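Local coordinates for protein aminoglycoside N(6')acetyltransferase (Legionella pneumophila subsp. pneumophila, PDB 3F5B) that probably transfers an acetyl group from acetyl-CoA to an amino group of aminoglycosides, as a member of the GNAT acetyltransferase family, at residues K61-A69 / F76-I84; Y145-G154 / P164-I172. All coordinates share one frame; numbering follows the deposited sequence. Where two conformers were deposited one is given.

Contact 1 (K61-A69 / F76-I84); sequences KPWATHWIA and FAYLITSEI
With H66 CG set anti to its own carbonyl carbon (chi1 -66°) and Y78 CG anti to its backbone N (chi1 167°), the two side chains of this GNAT beta hairpin run side by side and meet rim to rim. H66 ND1 and Y78 OH share a hydrogen bond of 2.7 Å in which either may be the donor. D52 of helix 43-57 takes H66 NE2, so both ring nitrogens are engaged and the rotation of the imidazole is fixed. I80 CG2 lies over one face of that ring, offset to its rim, and packs tightly on A64 CB at 3.4 Å.

On the other sheet face, W67 stretches across T81 at about a right angle. L79 O also sits at the indole edge, and T65 CG2 lies over one face, near the rim. Antiparallel backbone bonds run from T65 N to T81 O (2.8 Å) as far as F76 N to A69 O (3.0 Å), where A69 CB stands over the F76 ring. F119 of helix 109-123 meets the W67 ring edge-to-face. The indole N-H finds its acceptor in T81: NE1 reaches OG1 at 2.9 Å, nearly straight at 167° and only 7° out of the ring plane.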
# COMPACT_ATOMS: atom_id res chain seq x y z
N LYS A 61 7.74 5.99 17.98
CA LYS A 61 7.77 4.53 17.92
C LYS A 61 6.73 4.11 16.93
O LYS A 61 5.71 3.54 17.29
CB LYS A 61 7.45 3.91 19.28
CG LYS A 61 8.33 4.39 20.39
CD LYS A 61 7.79 3.92 21.74
CE LYS A 61 8.60 4.48 22.88
NZ LYS A 61 10.05 4.14 22.71
N PRO A 62 6.98 4.40 15.64
CA PRO A 62 5.93 4.09 14.66
C PRO A 62 5.77 2.57 14.51
O PRO A 62 6.72 1.83 14.73
CB PRO A 62 6.47 4.73 13.37
CG PRO A 62 7.97 4.80 13.56
CD PRO A 62 8.18 5.02 15.04
N TRP A 63 4.57 2.11 14.18
CA TRP A 63 4.33 0.70 13.88
C TRP A 63 4.66 0.35 12.42
O TRP A 63 4.97 -0.80 12.11
CB TRP A 63 2.87 0.32 14.19
CG TRP A 63 2.54 0.46 15.66
CD1 TRP A 63 3.37 0.17 16.73
CD2 TRP A 63 1.30 0.91 16.24
NE1 TRP A 63 2.73 0.41 17.91
CE2 TRP A 63 1.46 0.87 17.65
CE3 TRP A 63 0.08 1.34 15.71
CZ2 TRP A 63 0.44 1.25 18.53
CZ3 TRP A 63 -0.94 1.71 16.59
CH2 TRP A 63 -0.75 1.67 17.99
N ALA A 64 4.58 1.33 11.54
CA ALA A 64 4.73 1.08 10.10
C ALA A 64 5.72 2.06 9.46
O ALA A 64 6.16 2.99 10.11
CB ALA A 64 3.35 1.16 9.43
N THR A 65 6.10 1.80 8.21
CA THR A 65 6.89 2.74 7.39
C THR A 65 5.93 3.50 6.49
O THR A 65 4.92 2.94 6.01
CB THR A 65 7.91 1.98 6.51
OG1 THR A 65 8.76 1.21 7.37
CG2 THR A 65 8.79 2.90 5.74
N HIS A 66 6.18 4.79 6.34
CA HIS A 66 5.27 5.68 5.61
C HIS A 66 6.01 6.21 4.38
O HIS A 66 7.14 6.69 4.51
CB HIS A 66 4.79 6.80 6.52
CG HIS A 66 3.95 6.31 7.66
ND1 HIS A 66 2.57 6.45 7.67
CD2 HIS A 66 4.27 5.61 8.77
CE1 HIS A 66 2.09 5.88 8.78
NE2 HIS A 66 3.10 5.37 9.46
N TRP A 67 5.37 6.08 3.22
CA TRP A 67 5.98 6.36 1.93
C TRP A 67 5.13 7.33 1.11
O TRP A 67 3.90 7.48 1.33
CB TRP A 67 6.10 5.08 1.07
CG TRP A 67 6.78 3.92 1.69
CD1 TRP A 67 6.23 2.99 2.53
CD2 TRP A 67 8.13 3.53 1.49
NE1 TRP A 67 7.17 2.01 2.85
CE2 TRP A 67 8.34 2.34 2.23
CE3 TRP A 67 9.20 4.07 0.74
CZ2 TRP A 67 9.59 1.69 2.26
CZ3 TRP A 67 10.42 3.40 0.75
CH2 TRP A 67 10.61 2.22 1.51
N ILE A 68 5.81 7.95 0.14
CA ILE A 68 5.17 8.84 -0.84
C ILE A 68 5.65 8.40 -2.24
O ILE A 68 6.83 8.08 -2.42
CB ILE A 68 5.42 10.36 -0.50
CG1 ILE A 68 4.69 11.33 -1.46
CG2 ILE A 68 6.92 10.72 -0.41
CD1 ILE A 68 4.55 12.75 -0.81
N ALA A 69 4.73 8.36 -3.21
CA ALA A 69 5.06 8.02 -4.61
C ALA A 69 5.08 9.28 -5.42
O ALA A 69 4.17 10.13 -5.27
CB ALA A 69 4.01 7.07 -5.17
N PHE A 76 1.81 11.93 -5.58
CA PHE A 76 0.44 11.57 -5.95
C PHE A 76 -0.17 10.44 -5.12
O PHE A 76 -1.38 10.21 -5.20
CB PHE A 76 0.32 11.24 -7.46
CG PHE A 76 0.93 9.90 -7.85
CD1 PHE A 76 0.16 8.76 -7.84
CD2 PHE A 76 2.27 9.80 -8.21
CE1 PHE A 76 0.71 7.49 -8.18
CE2 PHE A 76 2.84 8.56 -8.56
CZ PHE A 76 2.06 7.40 -8.53
N ALA A 77 0.65 9.70 -4.35
CA ALA A 77 0.12 8.61 -3.54
C ALA A 77 0.84 8.49 -2.21
O ALA A 77 1.98 8.94 -2.07
CB ALA A 77 0.22 7.24 -4.31
N TYR A 78 0.17 7.83 -1.28
CA TYR A 78 0.68 7.62 0.07
C TYR A 78 0.53 6.13 0.37
O TYR A 78 -0.53 5.54 0.14
CB TYR A 78 -0.13 8.48 1.04
CG TYR A 78 0.02 8.21 2.54
CD1 TYR A 78 1.26 8.19 3.16
CD2 TYR A 78 -1.13 8.07 3.35
CE1 TYR A 78 1.38 7.96 4.57
CE2 TYR A 78 -1.02 7.88 4.76
CZ TYR A 78 0.24 7.82 5.34
OH TYR A 78 0.35 7.61 6.71
N LEU A 79 1.62 5.52 0.84
CA LEU A 79 1.67 4.08 1.08
C LEU A 79 2.23 3.85 2.48
O LEU A 79 3.06 4.64 3.00
CB LEU A 79 2.50 3.33 0.01
CG LEU A 79 2.28 3.67 -1.48
CD1 LEU A 79 3.11 4.93 -1.89
CD2 LEU A 79 2.65 2.50 -2.40
N ILE A 80 1.77 2.76 3.07
CA ILE A 80 2.10 2.38 4.44
C ILE A 80 2.44 0.88 4.43
O ILE A 80 1.65 0.07 3.94
CB ILE A 80 0.91 2.61 5.40
CG1 ILE A 80 0.39 4.07 5.31
CG2 ILE A 80 1.32 2.25 6.90
CD1 ILE A 80 -0.80 4.39 6.26
N THR A 81 3.64 0.53 4.92
CA THR A 81 4.05 -0.87 4.96
C THR A 81 4.45 -1.30 6.37
O THR A 81 4.99 -0.51 7.14
CB THR A 81 5.21 -1.17 3.99
OG1 THR A 81 6.35 -0.39 4.34
CG2 THR A 81 4.81 -0.81 2.51
N SER A 82 4.20 -2.56 6.71
CA SER A 82 4.77 -3.10 7.93
C SER A 82 5.12 -4.54 7.72
O SER A 82 4.45 -5.25 6.94
CB SER A 82 3.80 -2.96 9.09
OG SER A 82 2.55 -3.55 8.75
N GLU A 83 6.15 -4.97 8.42
CA GLU A 83 6.69 -6.31 8.21
C GLU A 83 6.11 -7.30 9.19
O GLU A 83 5.73 -6.97 10.31
CB GLU A 83 8.22 -6.32 8.25
CG GLU A 83 8.82 -5.84 9.55
CD GLU A 83 10.19 -5.14 9.39
OE1 GLU A 83 10.73 -4.69 10.43
OE2 GLU A 83 10.70 -5.02 8.24
N ILE A 84 6.04 -8.54 8.72
CA ILE A 84 5.58 -9.66 9.51
C ILE A 84 6.77 -10.58 9.63
O ILE A 84 7.43 -10.87 8.64
CB ILE A 84 4.39 -10.36 8.80
CG1 ILE A 84 3.19 -9.41 8.74
CG2 ILE A 84 4.04 -11.69 9.47
CD1 ILE A 84 2.40 -9.53 7.50
O HOH W 1 6.72 -2.44 10.51

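Contact 2 (Y145-G154 / P164-I172). With CHX (cyclohexane), chain D; EDO (1,2-ethanediol), chain I.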
# COMPACT_ATOMS: atom_id res chain seq x y z
N TYR A 145 -6.52 -4.64 -7.18
CA TYR A 145 -5.51 -5.54 -6.59
C TYR A 145 -5.52 -6.88 -7.32
O TYR A 145 -4.47 -7.45 -7.58
CB TYR A 145 -5.72 -5.74 -5.08
CG TYR A 145 -5.74 -4.44 -4.32
CD1 TYR A 145 -5.10 -3.31 -4.83
CD2 TYR A 145 -6.40 -4.34 -3.11
CE1 TYR A 145 -5.10 -2.12 -4.15
CE2 TYR A 145 -6.40 -3.13 -2.41
CZ TYR A 145 -5.76 -2.04 -2.94
OH TYR A 145 -5.75 -0.85 -2.28
N LYS A 146 -6.71 -7.38 -7.68
CA LYS A 146 -6.77 -8.60 -8.48
C LYS A 146 -6.02 -8.43 -9.81
O LYS A 146 -5.30 -9.34 -10.25
CB LYS A 146 -8.21 -9.07 -8.75
CG LYS A 146 -8.87 -9.77 -7.56
CD LYS A 146 -10.06 -10.63 -7.98
CE LYS A 146 -11.33 -9.86 -7.89
NZ LYS A 146 -12.47 -10.78 -8.12
N LYS A 147 -6.21 -7.29 -10.47
CA LYS A 147 -5.50 -6.94 -11.71
C LYS A 147 -3.98 -6.97 -11.53
O LYS A 147 -3.26 -7.34 -12.44
CB LYS A 147 -5.88 -5.54 -12.18
CG LYS A 147 -6.66 -5.45 -13.47
CD LYS A 147 -6.90 -3.98 -13.89
CE LYS A 147 -6.00 -3.49 -15.03
NZ LYS A 147 -6.32 -4.13 -16.36
N ALA A 148 -3.52 -6.55 -10.34
CA ALA A 148 -2.11 -6.51 -9.99
C ALA A 148 -1.57 -7.89 -9.68
O ALA A 148 -0.36 -8.08 -9.58
CB ALA A 148 -1.87 -5.54 -8.81
N GLY A 149 -2.45 -8.88 -9.56
CA GLY A 149 -1.99 -10.24 -9.28
C GLY A 149 -2.23 -10.72 -7.86
O GLY A 149 -1.86 -11.85 -7.53
N PHE A 150 -2.84 -9.89 -7.02
CA PHE A 150 -3.22 -10.32 -5.66
C PHE A 150 -4.36 -11.34 -5.71
O PHE A 150 -5.30 -11.20 -6.49
CB PHE A 150 -3.65 -9.15 -4.78
CG PHE A 150 -2.51 -8.30 -4.25
CD1 PHE A 150 -1.94 -8.57 -3.01
CD2 PHE A 150 -2.05 -7.21 -4.98
CE1 PHE A 150 -0.91 -7.81 -2.49
CE2 PHE A 150 -1.00 -6.40 -4.50
CZ PHE A 150 -0.43 -6.70 -3.24
N GLU A 151 -4.29 -12.36 -4.85
CA GLU A 151 -5.35 -13.35 -4.78
C GLU A 151 -6.01 -13.35 -3.39
O GLU A 151 -5.32 -13.22 -2.39
CB GLU A 151 -4.78 -14.75 -5.09
CG GLU A 151 -4.50 -14.94 -6.58
CD GLU A 151 -4.06 -16.36 -6.93
OE1 GLU A 151 -3.35 -17.00 -6.11
OE2 GLU A 151 -4.41 -16.83 -8.03
N ILE A 152 -7.34 -13.46 -3.35
CA ILE A 152 -8.09 -13.51 -2.09
C ILE A 152 -7.75 -14.80 -1.37
O ILE A 152 -7.90 -15.90 -1.92
CB ILE A 152 -9.61 -13.39 -2.31
CG1 ILE A 152 -9.95 -12.03 -2.93
CG2 ILE A 152 -10.40 -13.60 -1.00
CD1 ILE A 152 -11.39 -11.98 -3.58
N ILE A 153 -7.22 -14.69 -0.16
CA ILE A 153 -6.91 -15.92 0.56
C ILE A 153 -7.80 -16.12 1.79
O ILE A 153 -7.73 -17.16 2.45
CB ILE A 153 -5.41 -16.03 0.95
CG1 ILE A 153 -4.96 -14.83 1.77
CG2 ILE A 153 -4.53 -16.20 -0.32
CD1 ILE A 153 -3.74 -15.10 2.66
N GLY A 154 -8.64 -15.15 2.10
CA GLY A 154 -9.55 -15.29 3.22
C GLY A 154 -10.36 -14.05 3.44
O GLY A 154 -10.18 -13.04 2.73
N PRO A 164 -16.90 -6.79 6.76
CA PRO A 164 -16.06 -7.76 6.06
C PRO A 164 -14.95 -7.15 5.20
O PRO A 164 -15.16 -6.12 4.52
CB PRO A 164 -17.07 -8.57 5.22
CG PRO A 164 -18.37 -8.42 6.00
CD PRO A 164 -18.32 -6.97 6.42
N HIS A 165 -13.78 -7.79 5.25
CA HIS A 165 -12.60 -7.42 4.47
C HIS A 165 -12.01 -8.70 3.87
O HIS A 165 -12.24 -9.80 4.39
CB HIS A 165 -11.50 -6.77 5.35
CG HIS A 165 -11.87 -5.45 5.92
ND1 HIS A 165 -11.18 -4.28 5.64
CD2 HIS A 165 -12.85 -5.10 6.79
CE1 HIS A 165 -11.72 -3.28 6.30
NE2 HIS A 165 -12.73 -3.75 7.01
N TYR A 166 -11.27 -8.57 2.78
CA TYR A 166 -10.53 -9.69 2.22
C TYR A 166 -9.09 -9.64 2.72
O TYR A 166 -8.56 -8.57 2.91
CB TYR A 166 -10.47 -9.58 0.70
CG TYR A 166 -11.74 -9.96 -0.04
CD1 TYR A 166 -12.40 -11.15 0.23
CD2 TYR A 166 -12.26 -9.13 -1.05
CE1 TYR A 166 -13.57 -11.53 -0.47
CE2 TYR A 166 -13.43 -9.48 -1.78
CZ TYR A 166 -14.07 -10.68 -1.48
OH TYR A 166 -15.19 -11.03 -2.15
N LYS A 167 -8.47 -10.80 2.90
CA LYS A 167 -7.04 -10.88 3.01
C LYS A 167 -6.57 -11.31 1.63
O LYS A 167 -7.08 -12.30 1.08
CB LYS A 167 -6.68 -11.93 4.06
CG LYS A 167 -5.52 -11.52 4.94
CD LYS A 167 -5.01 -12.67 5.81
CE LYS A 167 -3.63 -12.33 6.37
NZ LYS A 167 -2.74 -13.55 6.32
N MSE A 168 -5.65 -10.55 1.03
CA MSE A 168 -5.19 -10.83 -0.34
C MSE A 168 -3.68 -10.94 -0.33
O MSE A 168 -3.02 -10.26 0.45
CB MSE A 168 -5.64 -9.73 -1.30
CG MSE A 168 -7.16 -9.52 -1.29
SE MSE A 168 -7.84 -8.20 -2.52
CE MSE A 168 -7.50 -9.15 -4.14
N LYS A 169 -3.14 -11.78 -1.21
CA LYS A 169 -1.72 -12.12 -1.16
C LYS A 169 -1.13 -12.08 -2.57
O LYS A 169 -1.79 -12.51 -3.55
CB LYS A 169 -1.55 -13.50 -0.51
CG LYS A 169 -0.14 -14.09 -0.55
CD LYS A 169 -0.10 -15.57 -0.11
CE LYS A 169 -0.40 -16.51 -1.28
NZ LYS A 169 -0.54 -17.99 -0.93
N LEU A 170 0.09 -11.55 -2.66
CA LEU A 170 0.84 -11.52 -3.92
C LEU A 170 2.21 -12.16 -3.75
O LEU A 170 2.91 -11.85 -2.79
CB LEU A 170 0.98 -10.09 -4.44
CG LEU A 170 1.82 -9.82 -5.69
CD1 LEU A 170 1.29 -10.60 -6.88
CD2 LEU A 170 1.81 -8.34 -6.00
N CYS A 171 2.57 -13.04 -4.68
CA CYS A 171 3.89 -13.66 -4.68
C CYS A 171 4.89 -12.84 -5.49
O CYS A 171 4.78 -12.74 -6.71
CB CYS A 171 3.81 -15.10 -5.20
SG CYS A 171 5.40 -15.84 -5.51
N ILE A 172 5.86 -12.25 -4.80
CA ILE A 172 6.84 -11.37 -5.46
C ILE A 172 7.60 -12.10 -6.58
O ILE A 172 7.84 -11.52 -7.64
CB ILE A 172 7.75 -10.67 -4.42
CG1 ILE A 172 6.85 -9.84 -3.47
CG2 ILE A 172 8.89 -9.86 -5.06
CD1 ILE A 172 7.59 -8.90 -2.51
C1 CHX D . -7.85 1.05 1.88
C2 CHX D . -6.54 1.62 1.34
C3 CHX D . -5.35 0.69 1.62
C4 CHX D . -5.50 -0.63 0.85
C5 CHX D . -6.96 -1.07 0.67
C6 CHX D . -7.93 -0.48 1.72
C1 EDO I . -8.23 1.22 -5.85
O1 EDO I . -9.29 2.07 -6.34
C2 EDO I . -7.12 2.06 -5.21
O2 EDO I . -6.71 1.52 -3.94
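F150 and L170 cross at about a right angle, L170 CB resting over the phenyl face 3.6 Å from its centroid. This is the tight, buried end of an antiparallel pairing at the edge of the GNAT sheet. G149, at positive phi, ends helix 139-148 in a Schellman motif. The selenomethionine M168 bends at chi3 (69°), which tucks CE among Y145 CB, K146 CG and F150 CB; its SE lies near the edge of the Y145 ring, whose OH is 3.1 Å from C4 of the bound cyclohexane.

The other end lies at the surface: I152 and I153 are exposed, yet I152 CD1 sits over the centre of the Y166 ring and I153 CG2 lies against K169 CB. Here a classic beta bulge shifts the register: K167 O accepts I153 N at 2.7 Å and, weakly, G154 N at 3.4 Å, while K167 N returns to G154 O. The ammonium of K167 turns away to Y90 OH. Strand 164-171 thus lies between the outermost strand 151-158 and strand 129-132, which bonds to it through I132 and V130, while helix 109-123 touches Y145 through I116 and L170 through I120.

How the contacts relate
Following the chain from the N terminus, helix 43-57 leads into 61-69, and contact 1 closes on 76-84 across six residues, four of them still strand. Strand 94-101, helix 109-123 and strand 129-132 come next, then helix 139-148 opens contact 2, which closes on 164-172 after nine intervening residues. The two are in series, neither nested nor crossed. Both belong to one mixed seven-stranded sheet: contact 1 pairs its second and third strands, contact 2 its last two, with strands 94-101 and 129-132 between. Their centres are 18 Å apart and their nearest atoms about 7 Å. Helix 109-123 touches both, and the cyclohexane lies beside Y145 and about 7 Å from the I80 side chain.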